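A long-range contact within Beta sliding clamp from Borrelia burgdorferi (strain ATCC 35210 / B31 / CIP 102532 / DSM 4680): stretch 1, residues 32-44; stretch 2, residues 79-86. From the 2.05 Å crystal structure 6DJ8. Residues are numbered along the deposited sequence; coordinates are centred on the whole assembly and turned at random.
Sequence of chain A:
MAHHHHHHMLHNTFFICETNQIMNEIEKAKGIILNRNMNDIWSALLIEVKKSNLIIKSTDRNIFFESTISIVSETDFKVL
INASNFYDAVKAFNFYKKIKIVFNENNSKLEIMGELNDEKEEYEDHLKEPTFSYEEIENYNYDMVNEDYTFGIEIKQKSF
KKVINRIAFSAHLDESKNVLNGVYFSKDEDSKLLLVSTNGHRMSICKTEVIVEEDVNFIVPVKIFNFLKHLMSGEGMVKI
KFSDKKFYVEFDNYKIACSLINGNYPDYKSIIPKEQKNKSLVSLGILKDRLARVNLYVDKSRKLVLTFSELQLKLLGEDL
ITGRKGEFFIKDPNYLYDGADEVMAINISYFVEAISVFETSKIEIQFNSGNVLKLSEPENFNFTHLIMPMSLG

Stretch 1, residues 32-44: IILNRNMNDIWSA
Stretch 2 79-86: VLINASNF

Stretch 1 is mostly loop, with a type I turn from Asn 37 to Asp 40 and a 3-10 segment at 41-43. Stretch 2 is the end of a strand, 79-82, then the start of a helix at Ala 83. The stretches meet antiparallel at one bridge, a non-hydrogen-bonded pair of Ala 44 and Asn 82, with Ala 44 CA to Asn 82 CA at 3.8 Å. Their side chains diverge. Beside it, Ala 83 N donates to Ser 43 O at 3.0 Å and 174°, the one direct hydrogen bond between the stretches.

The backbones come close at the bridge. Ala 44 CA lies 3.3 Å from Ile 81 O. Ala 44 CB rests 3.8 Å from Leu 80 CG. Leu 80 (chi1 t, chi2 p) points toward stretch 1, and Leu 80 CD2 also meets Ile 41 CG2 (Ile 41 is p, t) at 4.2 Å. Ala 83 CB is a small bump that meets Ile 33 CD1 at 4.0 Å; Ile 33 is m, t.

Asn 82 (phi/psi -49/125, chi1 t, chi2 -100°) has two tasks. Asn 82 OD1 caps the helix, accepting from Asn 85 N at 2.9 Å. Asn 82 ND2 enters a pocket lined by Asn 35, Met 38 and Ser 43, 3.6 Å from Met 38 CA and 3.8 Å from Ser 43 CB. Asn 82 ND2 donates to water 2 at 2.8 Å, and this water donates to Met 38 O at 3.1 Å and Asp 40 O at 2.7 Å.

Water 1 fills a second gap. It accepts from Ser 84 N at 2.9 Å and donates to Ser 43 O at 2.7 Å and, weakly, to Asn 35 OD1 at 2.9 Å. Asn 35 ND2 (chi1 t) sits 3.4 Å from Ser 84 CB. Met 38, extended t, t, t, carries Met 38 CE to 3.5 Å from Asn 85 ND2. The contact buries 473 Å² in total.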

# COMPACT_ATOMS: atom_id res chain seq x y z
N ILE A 32 -8.47 -18.25 -0.34
CA ILE A 32 -8.42 -19.04 0.89
C ILE A 32 -7.14 -19.85 1.00
O ILE A 32 -6.98 -20.62 1.96
CB ILE A 32 -9.65 -19.96 1.02
CG1 ILE A 32 -9.77 -20.85 -0.22
CG2 ILE A 32 -10.91 -19.11 1.23
CD1 ILE A 32 -10.79 -21.97 -0.05
N ILE A 33 -6.20 -19.68 0.07
CA ILE A 33 -4.98 -20.47 0.03
C ILE A 33 -3.84 -19.66 0.63
O ILE A 33 -3.42 -18.64 0.07
CB ILE A 33 -4.64 -20.89 -1.41
CG1 ILE A 33 -5.75 -21.75 -2.00
CG2 ILE A 33 -3.31 -21.60 -1.47
CD1 ILE A 33 -5.39 -22.36 -3.35
N LEU A 34 -3.32 -20.12 1.77
CA LEU A 34 -2.07 -19.60 2.31
C LEU A 34 -0.91 -20.10 1.46
O LEU A 34 -0.61 -21.29 1.45
CB LEU A 34 -1.91 -20.03 3.77
CG LEU A 34 -2.42 -21.43 4.13
CD1 LEU A 34 -1.44 -22.15 5.03
CD2 LEU A 34 -3.82 -21.39 4.77
N ASN A 35 -0.25 -19.18 0.74
CA ASN A 35 0.75 -19.52 -0.28
C ASN A 35 2.12 -19.66 0.37
O ASN A 35 2.91 -18.71 0.43
CB ASN A 35 0.76 -18.48 -1.38
CG ASN A 35 1.90 -18.68 -2.37
OD1 ASN A 35 2.25 -19.81 -2.73
ND2 ASN A 35 2.50 -17.57 -2.80
N ARG A 36 2.43 -20.86 0.85
CA ARG A 36 3.74 -21.10 1.45
C ARG A 36 4.81 -21.25 0.38
O ARG A 36 5.57 -20.32 0.12
CB ARG A 36 3.71 -22.33 2.35
CG ARG A 36 2.97 -22.11 3.66
CD ARG A 36 3.39 -23.10 4.74
NE ARG A 36 3.17 -24.49 4.36
CZ ARG A 36 1.97 -25.05 4.24
NH1 ARG A 36 0.88 -24.34 4.46
NH2 ARG A 36 1.86 -26.33 3.89
N ASN A 37 4.86 -22.42 -0.26
CA ASN A 37 5.96 -22.77 -1.14
C ASN A 37 5.41 -23.48 -2.36
O ASN A 37 4.39 -24.18 -2.30
CB ASN A 37 7.03 -23.60 -0.40
CG ASN A 37 7.07 -25.04 -0.84
OD1 ASN A 37 7.65 -25.37 -1.88
ND2 ASN A 37 6.49 -25.93 -0.04
N MET A 38 6.09 -23.27 -3.49
CA MET A 38 5.65 -23.79 -4.78
C MET A 38 5.55 -25.31 -4.80
O MET A 38 4.77 -25.86 -5.59
CB MET A 38 6.64 -23.29 -5.83
CG MET A 38 6.60 -23.93 -7.18
SD MET A 38 7.95 -23.24 -8.15
CE MET A 38 7.58 -23.92 -9.75
N ASN A 39 6.28 -26.01 -3.93
CA ASN A 39 6.18 -27.47 -3.83
C ASN A 39 5.05 -27.93 -2.93
O ASN A 39 4.87 -29.14 -2.79
CB ASN A 39 7.48 -28.08 -3.33
CG ASN A 39 8.55 -28.12 -4.40
OD1 ASN A 39 8.23 -28.09 -5.59
ND2 ASN A 39 9.81 -28.20 -3.99
N ASP A 40 4.30 -27.02 -2.33
CA ASP A 40 3.27 -27.38 -1.36
C ASP A 40 1.92 -27.61 -2.05
O ASP A 40 1.35 -26.69 -2.63
CB ASP A 40 3.13 -26.26 -0.34
CG ASP A 40 2.12 -26.57 0.72
OD1 ASP A 40 1.69 -27.74 0.82
OD2 ASP A 40 1.71 -25.63 1.42
N ILE A 41 1.39 -28.83 -1.91
CA ILE A 41 0.11 -29.12 -2.56
C ILE A 41 -1.02 -28.29 -1.97
O ILE A 41 -2.03 -28.07 -2.64
CB ILE A 41 -0.24 -30.62 -2.48
CG1 ILE A 41 -0.44 -31.06 -1.04
CG2 ILE A 41 0.81 -31.48 -3.17
CD1 ILE A 41 -1.15 -32.39 -0.95
N TRP A 42 -0.88 -27.83 -0.72
CA TRP A 42 -1.89 -26.97 -0.12
C TRP A 42 -1.73 -25.51 -0.51
O TRP A 42 -2.52 -24.67 -0.08
CB TRP A 42 -1.87 -27.14 1.40
CG TRP A 42 -1.99 -28.58 1.76
CD1 TRP A 42 -1.05 -29.37 2.35
CD2 TRP A 42 -3.12 -29.43 1.50
NE1 TRP A 42 -1.52 -30.65 2.49
CE2 TRP A 42 -2.79 -30.72 1.98
CE3 TRP A 42 -4.39 -29.23 0.93
CZ2 TRP A 42 -3.67 -31.80 1.90
CZ3 TRP A 42 -5.25 -30.30 0.84
CH2 TRP A 42 -4.89 -31.57 1.33
N SER A 43 -0.73 -25.21 -1.33
CA SER A 43 -0.60 -23.92 -1.98
C SER A 43 -1.10 -23.97 -3.41
O SER A 43 -1.03 -22.96 -4.13
CB SER A 43 0.85 -23.44 -1.93
OG SER A 43 1.23 -23.14 -0.59
N ALA A 44 -1.61 -25.11 -3.84
CA ALA A 44 -2.04 -25.33 -5.21
C ALA A 44 -3.55 -25.21 -5.33
O ALA A 44 -4.28 -25.23 -4.34
CB ALA A 44 -1.60 -26.71 -5.69
N VAL A 79 -5.41 -31.00 -13.51
CA VAL A 79 -4.08 -30.46 -13.24
C VAL A 79 -4.07 -29.83 -11.85
O VAL A 79 -4.96 -29.04 -11.52
CB VAL A 79 -3.65 -29.42 -14.29
CG1 VAL A 79 -2.38 -28.74 -13.84
CG2 VAL A 79 -3.41 -30.10 -15.63
N LEU A 80 -3.08 -30.18 -11.04
CA LEU A 80 -2.82 -29.51 -9.77
C LEU A 80 -1.64 -28.57 -9.95
O LEU A 80 -0.54 -29.01 -10.33
CB LEU A 80 -2.53 -30.53 -8.68
CG LEU A 80 -2.43 -30.04 -7.25
CD1 LEU A 80 -3.81 -29.59 -6.77
CD2 LEU A 80 -1.89 -31.15 -6.35
N ILE A 81 -1.85 -27.28 -9.71
CA ILE A 81 -0.81 -26.28 -9.99
C ILE A 81 -0.80 -25.22 -8.90
O ILE A 81 -1.86 -24.78 -8.45
CB ILE A 81 -0.99 -25.65 -11.38
CG1 ILE A 81 0.08 -24.57 -11.64
CG2 ILE A 81 -2.36 -25.03 -11.52
CD1 ILE A 81 0.04 -24.10 -13.06
N ASN A 82 0.40 -24.82 -8.49
CA ASN A 82 0.58 -23.74 -7.53
C ASN A 82 -0.25 -22.52 -7.92
O ASN A 82 -0.12 -22.01 -9.03
CB ASN A 82 2.06 -23.39 -7.45
CG ASN A 82 2.32 -22.21 -6.55
OD1 ASN A 82 2.50 -21.08 -7.02
ND2 ASN A 82 2.32 -22.45 -5.24
N ALA A 83 -1.10 -22.06 -6.98
CA ALA A 83 -2.07 -21.02 -7.33
C ALA A 83 -1.40 -19.70 -7.69
O ALA A 83 -1.85 -19.00 -8.60
CB ALA A 83 -3.04 -20.80 -6.16
N SER A 84 -0.37 -19.32 -6.93
CA SER A 84 0.31 -18.04 -7.15
C SER A 84 1.00 -18.01 -8.52
O SER A 84 0.92 -17.00 -9.24
CB SER A 84 1.31 -17.81 -6.01
OG SER A 84 2.02 -16.61 -6.18
N ASN A 85 1.66 -19.10 -8.90
CA ASN A 85 2.30 -19.13 -10.22
C ASN A 85 1.27 -19.10 -11.34
O ASN A 85 1.45 -18.39 -12.33
CB ASN A 85 3.19 -20.37 -10.35
CG ASN A 85 4.41 -20.30 -9.47
OD1 ASN A 85 4.71 -19.26 -8.89
ND2 ASN A 85 5.13 -21.42 -9.38
N PHE A 86 0.19 -19.85 -11.19
CA PHE A 86 -0.83 -19.88 -12.24
C PHE A 86 -1.46 -18.51 -12.41
O PHE A 86 -1.68 -18.06 -13.54
CB PHE A 86 -1.90 -20.92 -11.88
CG PHE A 86 -2.82 -21.25 -13.01
CD1 PHE A 86 -2.36 -21.23 -14.32
CD2 PHE A 86 -4.15 -21.57 -12.77
CE1 PHE A 86 -3.21 -21.54 -15.37
CE2 PHE A 86 -4.99 -21.88 -13.82
CZ PHE A 86 -4.52 -21.86 -15.12
O HOH W 1 -0.12 -20.46 -4.24
O HOH W 2 1.90 -25.19 -4.79